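Local structure of galectin (Ovis aries, 6N44) at residues 49-54 / 115-120; 90-95 / 101-106. The protein probably binds beta-galactoside sugars, and its oligomeric assembly is critical for activity against parasites in sheep. All coordinates share one frame; numbering follows the deposited sequence.

Interaction 1. Residues 49-54 / 115-120; sequences GGDIPF and HRLPLQ
Leu117 and Pro53 meet because the first torsion of Leu117 sets CG beside the backbone N and anti to the carbonyl carbon (chi1 -70°). The second torsion, at 172°, carries CD1 onward past the proline ring toward Asp51. The two side chains cross at about a right angle. CB of Leu117 touches CB of Pro53 at 3.9 Å, with CG of the same ring almost as near. CD1 of Leu117 lies by the proline backbone as well, 4.0 Å from CA of Pro53. The same methyl also meets Asp51, whose CB is 4.1 Å from CD1 of Leu117. The aspartate offers only its methylene here. Its carboxylate is used on another side, where OD1 accepts a hydrogen bond from the backbone N of Asp70.

One water adds a polar link beside this small apolar patch. It donates to the carbonyl O of Pro53 at 2.7 Å and accepts from the backbone N of Arg116 at 2.8 Å. It also gives a weak bond to the O of Leu117, 3.5 Å away. The carbonyl of Pro53 has a second partner in the hydroxyl of Thr67, a residue that also packs on Leu117. The side chain of Arg116 runs past Thr67: NH2 bonds the carbonyl O of Lys75, and NH1 makes a weak bond to OD1 of Asn66, a galactose-binding residue.

The chain turns a corner at Pro53, two residues before the galactose-binding Arg55. The contact joins the loop between strands 108-114 and 124-129 to the start of strand 52-59. This is one end of the galectin beta-sandwich, where the loop joining the two sheets packs beside the carbohydrate-binding sheet.

Interaction 2. Residues 90-95 / 101-106; sequences FELQFL and YQVFVN
Strands 90-95 and 101-105 pair as the two arms of an antiparallel beta hairpin in the galectin sandwich. Two hydrogen-bonded pairs, Gln93 with Phe104 and Leu95 with Gln102, give four backbone bonds. The bond from Gln93 N to Phe104 O is 2.8 Å and nearly straight, at 178°.

Both faces are tightly packed. Leu92, Phe94, Val103 and Val105 look into the sandwich. CD1 of Leu92 sits 3.6 Å from CG1 of Val103. Phe94 lies alongside Val103, with CD2 3.8 Å from CG2 of the valine.

On the other face, OE1 of Gln93 is 3.9 Å from CB of Phe104, with amide and ring planes 53° apart. Leu95 runs side by side with Gln102, its CD2 3.8 Å from OE1 of the glutamine. The second subunit covers this face: its Leu95 packs on Leu95, its Val18 on Phe104, and its Cys19 O accepts from Gln93 NE2.

The looser, solvent side is at Glu91 and the exposed Asn106. Asn106 N donates to Glu91 O. Asn106 CG lies beside its own backbone N (chi1 -59°), which brings OD1 back in place of a backbone carbonyl to accept from Glu91 N at 2.9 Å.

In the fold
Interaction 2 is the core contact and interaction 1 a smaller, partly buried one at the rim of the fold. They hold different elements. The hairpin of 90-95 and 101-106 belongs to the five-stranded sheet, while 49-54 begins a strand of the six-stranded sheet and 115-120 is a loop between the two sheets. Regular backbone bonding dominates interaction 2; interaction 1 rests on apolar packing with one bridging water. In sequence, the hairpin is nested inside the loop that interaction 1 closes. Aromatic rings join the two places: Phe54 stacks on Tyr101 and packs against Phe94, and His115 meets Tyr101.

Interaction 1. Residues 49-54 / 115-120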
# COMPACT_ATOMS: atom_id res chain seq x y z
N GLY A 49 -5.09 12.11 -25.49
CA GLY A 49 -6.43 11.59 -25.57
C GLY A 49 -6.56 10.08 -25.48
O GLY A 49 -7.65 9.55 -25.71
N GLY A 50 -5.47 9.36 -25.15
CA GLY A 50 -5.57 7.95 -24.83
C GLY A 50 -6.36 7.72 -23.56
O GLY A 50 -6.68 8.64 -22.81
N ASP A 51 -6.68 6.45 -23.31
CA ASP A 51 -7.57 6.12 -22.20
C ASP A 51 -6.97 6.55 -20.86
O ASP A 51 -5.75 6.54 -20.67
CB ASP A 51 -7.87 4.62 -22.18
CG ASP A 51 -8.80 4.19 -23.31
OD1 ASP A 51 -9.57 5.05 -23.80
OD2 ASP A 51 -8.78 3.00 -23.70
N ILE A 52 -7.84 6.98 -19.95
CA ILE A 52 -7.45 7.27 -18.58
C ILE A 52 -8.39 6.48 -17.67
O ILE A 52 -9.50 6.94 -17.36
CB ILE A 52 -7.49 8.77 -18.25
CG1 ILE A 52 -6.57 9.56 -19.19
CG2 ILE A 52 -7.10 9.01 -16.76
CD1 ILE A 52 -6.54 11.07 -18.91
N PRO A 53 -7.97 5.30 -17.24
CA PRO A 53 -8.78 4.51 -16.30
C PRO A 53 -9.23 5.27 -15.07
O PRO A 53 -10.34 5.03 -14.57
CB PRO A 53 -7.84 3.36 -15.95
CG PRO A 53 -7.04 3.16 -17.19
CD PRO A 53 -6.80 4.56 -17.72
N PHE A 54 -8.41 6.18 -14.54
CA PHE A 54 -8.77 6.84 -13.28
C PHE A 54 -8.10 8.20 -13.21
O PHE A 54 -6.87 8.29 -13.10
CB PHE A 54 -8.39 5.97 -12.09
CG PHE A 54 -8.62 6.61 -10.74
CD1 PHE A 54 -9.78 7.34 -10.50
CD2 PHE A 54 -7.69 6.46 -9.71
CE1 PHE A 54 -10.01 7.91 -9.25
CE2 PHE A 54 -7.90 7.06 -8.46
CZ PHE A 54 -9.06 7.78 -8.23
N HIS A 115 -13.17 0.14 -10.11
CA HIS A 115 -12.48 0.06 -11.38
C HIS A 115 -13.49 0.06 -12.52
O HIS A 115 -14.53 -0.61 -12.46
CB HIS A 115 -11.60 -1.20 -11.47
CG HIS A 115 -10.42 -1.18 -10.55
ND1 HIS A 115 -9.37 -0.30 -10.71
CD2 HIS A 115 -10.13 -1.92 -9.45
CE1 HIS A 115 -8.48 -0.50 -9.75
NE2 HIS A 115 -8.92 -1.47 -8.97
N ARG A 116 -13.19 0.82 -13.56
CA ARG A 116 -14.02 0.86 -14.76
C ARG A 116 -13.32 0.28 -15.96
O ARG A 116 -13.95 -0.38 -16.79
CB ARG A 116 -14.46 2.30 -15.05
CG ARG A 116 -15.38 2.89 -14.01
CD ARG A 116 -15.85 4.25 -14.47
NE ARG A 116 -16.38 5.08 -13.39
CZ ARG A 116 -16.84 6.31 -13.56
NH1 ARG A 116 -16.85 6.83 -14.78
NH2 ARG A 116 -17.29 7.01 -12.53
N LEU A 117 -12.03 0.52 -16.07
CA LEU A 117 -11.10 -0.12 -16.97
C LEU A 117 -10.13 -0.97 -16.16
O LEU A 117 -9.87 -0.65 -14.99
CB LEU A 117 -10.32 0.92 -17.79
CG LEU A 117 -11.18 1.64 -18.83
CD1 LEU A 117 -10.42 2.78 -19.48
CD2 LEU A 117 -11.62 0.61 -19.88
N PRO A 118 -9.58 -2.04 -16.73
CA PRO A 118 -8.70 -2.92 -15.95
C PRO A 118 -7.50 -2.18 -15.37
O PRO A 118 -6.84 -1.38 -16.06
CB PRO A 118 -8.26 -3.98 -16.97
CG PRO A 118 -9.33 -3.93 -18.06
CD PRO A 118 -9.72 -2.49 -18.13
N LEU A 119 -7.19 -2.47 -14.10
CA LEU A 119 -6.04 -1.81 -13.49
C LEU A 119 -4.76 -2.20 -14.21
O LEU A 119 -3.79 -1.44 -14.22
CB LEU A 119 -5.97 -2.14 -11.99
CG LEU A 119 -5.77 -3.60 -11.57
CD1 LEU A 119 -4.28 -3.92 -11.49
CD2 LEU A 119 -6.45 -3.87 -10.23
N GLN A 120 -4.75 -3.38 -14.85
CA GLN A 120 -3.61 -3.83 -15.64
C GLN A 120 -3.35 -2.97 -16.87
O GLN A 120 -2.28 -3.08 -17.46
CB GLN A 120 -3.79 -5.29 -16.09
CG GLN A 120 -3.90 -6.30 -14.95
CD GLN A 120 -5.30 -6.37 -14.36
OE1 GLN A 120 -6.24 -5.75 -14.87
NE2 GLN A 120 -5.46 -7.12 -13.27
O HOH W 1 -10.97 2.49 -13.93

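Interaction 2. Residues 90-95 / 101-106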
# COMPACT_ATOMS: atom_id res chain seq x y z
N PHE A 90 0.30 18.17 2.51
CA PHE A 90 -0.58 17.03 2.67
C PHE A 90 0.09 15.78 2.13
O PHE A 90 1.03 15.84 1.32
CB PHE A 90 -1.94 17.26 1.97
CG PHE A 90 -1.83 17.55 0.48
CD1 PHE A 90 -1.81 16.51 -0.46
CD2 PHE A 90 -1.77 18.86 0.01
CE1 PHE A 90 -1.72 16.78 -1.84
CE2 PHE A 90 -1.66 19.13 -1.38
CZ PHE A 90 -1.65 18.09 -2.30
N GLU A 91 -0.40 14.65 2.61
CA GLU A 91 -0.04 13.34 2.09
C GLU A 91 -1.26 12.70 1.45
O GLU A 91 -2.25 12.41 2.14
CB GLU A 91 0.50 12.45 3.20
CG GLU A 91 0.80 11.06 2.73
CD GLU A 91 1.32 10.19 3.86
OE1 GLU A 91 0.77 9.09 4.04
OE2 GLU A 91 2.25 10.63 4.57
N LEU A 92 -1.19 12.48 0.15
CA LEU A 92 -2.27 11.88 -0.62
C LEU A 92 -1.85 10.46 -1.00
O LEU A 92 -0.80 10.27 -1.63
CB LEU A 92 -2.58 12.72 -1.85
CG LEU A 92 -3.45 12.12 -2.96
CD1 LEU A 92 -4.88 11.84 -2.47
CD2 LEU A 92 -3.45 13.06 -4.15
N GLN A 93 -2.67 9.48 -0.62
CA GLN A 93 -2.39 8.07 -0.90
C GLN A 93 -3.47 7.47 -1.78
O GLN A 93 -4.67 7.63 -1.50
CB GLN A 93 -2.31 7.24 0.38
CG GLN A 93 -1.05 7.42 1.19
CD GLN A 93 -1.16 6.66 2.49
OE1 GLN A 93 -1.94 7.04 3.38
NE2 GLN A 93 -0.43 5.54 2.60
N PHE A 94 -3.05 6.72 -2.80
CA PHE A 94 -3.94 5.87 -3.58
C PHE A 94 -3.56 4.43 -3.33
O PHE A 94 -2.40 4.04 -3.49
CB PHE A 94 -3.88 6.17 -5.09
CG PHE A 94 -4.30 7.56 -5.45
CD1 PHE A 94 -3.38 8.60 -5.46
CD2 PHE A 94 -5.62 7.83 -5.78
CE1 PHE A 94 -3.76 9.90 -5.80
CE2 PHE A 94 -6.02 9.12 -6.12
CZ PHE A 94 -5.08 10.17 -6.14
N LEU A 95 -4.55 3.63 -2.95
CA LEU A 95 -4.39 2.21 -2.73
C LEU A 95 -5.13 1.48 -3.84
O LEU A 95 -6.36 1.61 -3.94
CB LEU A 95 -4.94 1.82 -1.36
CG LEU A 95 -4.73 0.38 -0.92
CD1 LEU A 95 -3.25 0.01 -0.95
CD2 LEU A 95 -5.34 0.22 0.48
N TYR A 101 -9.89 1.68 -6.40
CA TYR A 101 -8.89 2.52 -5.75
C TYR A 101 -9.48 3.05 -4.45
O TYR A 101 -10.65 3.45 -4.42
CB TYR A 101 -8.49 3.72 -6.61
CG TYR A 101 -8.02 3.39 -8.00
CD1 TYR A 101 -8.92 3.20 -9.03
CD2 TYR A 101 -6.66 3.32 -8.28
CE1 TYR A 101 -8.49 2.91 -10.32
CE2 TYR A 101 -6.22 3.04 -9.56
CZ TYR A 101 -7.13 2.83 -10.57
OH TYR A 101 -6.68 2.53 -11.85
N GLN A 102 -8.66 3.09 -3.40
CA GLN A 102 -9.02 3.77 -2.16
C GLN A 102 -8.13 5.00 -2.01
O GLN A 102 -6.92 4.94 -2.28
CB GLN A 102 -8.88 2.84 -0.95
CG GLN A 102 -9.65 1.52 -1.04
CD GLN A 102 -9.76 0.81 0.31
OE1 GLN A 102 -8.98 1.07 1.22
NE2 GLN A 102 -10.73 -0.09 0.44
N VAL A 103 -8.72 6.11 -1.59
CA VAL A 103 -8.01 7.38 -1.50
C VAL A 103 -7.97 7.81 -0.04
O VAL A 103 -9.00 7.81 0.65
CB VAL A 103 -8.67 8.46 -2.38
CG1 VAL A 103 -7.82 9.74 -2.37
CG2 VAL A 103 -8.86 7.95 -3.79
N PHE A 104 -6.78 8.18 0.42
CA PHE A 104 -6.54 8.69 1.76
C PHE A 104 -5.79 10.01 1.64
O PHE A 104 -4.95 10.18 0.75
CB PHE A 104 -5.70 7.71 2.61
CG PHE A 104 -6.31 6.36 2.76
CD1 PHE A 104 -6.98 6.01 3.93
CD2 PHE A 104 -6.22 5.43 1.73
CE1 PHE A 104 -7.55 4.74 4.08
CE2 PHE A 104 -6.79 4.16 1.87
CZ PHE A 104 -7.46 3.83 3.05
N VAL A 105 -6.11 10.93 2.54
CA VAL A 105 -5.37 12.16 2.70
C VAL A 105 -5.01 12.28 4.18
O VAL A 105 -5.89 12.19 5.04
CB VAL A 105 -6.17 13.39 2.24
CG1 VAL A 105 -5.39 14.66 2.53
CG2 VAL A 105 -6.52 13.28 0.75
N ASN A 106 -3.73 12.46 4.47
CA ASN A 106 -3.24 12.58 5.85
C ASN A 106 -3.76 11.45 6.73
O ASN A 106 -4.25 11.66 7.84
CB ASN A 106 -3.60 13.95 6.43
CG ASN A 106 -3.01 15.09 5.61
OD1 ASN A 106 -1.93 14.95 5.05
ND2 ASN A 106 -3.74 16.20 5.51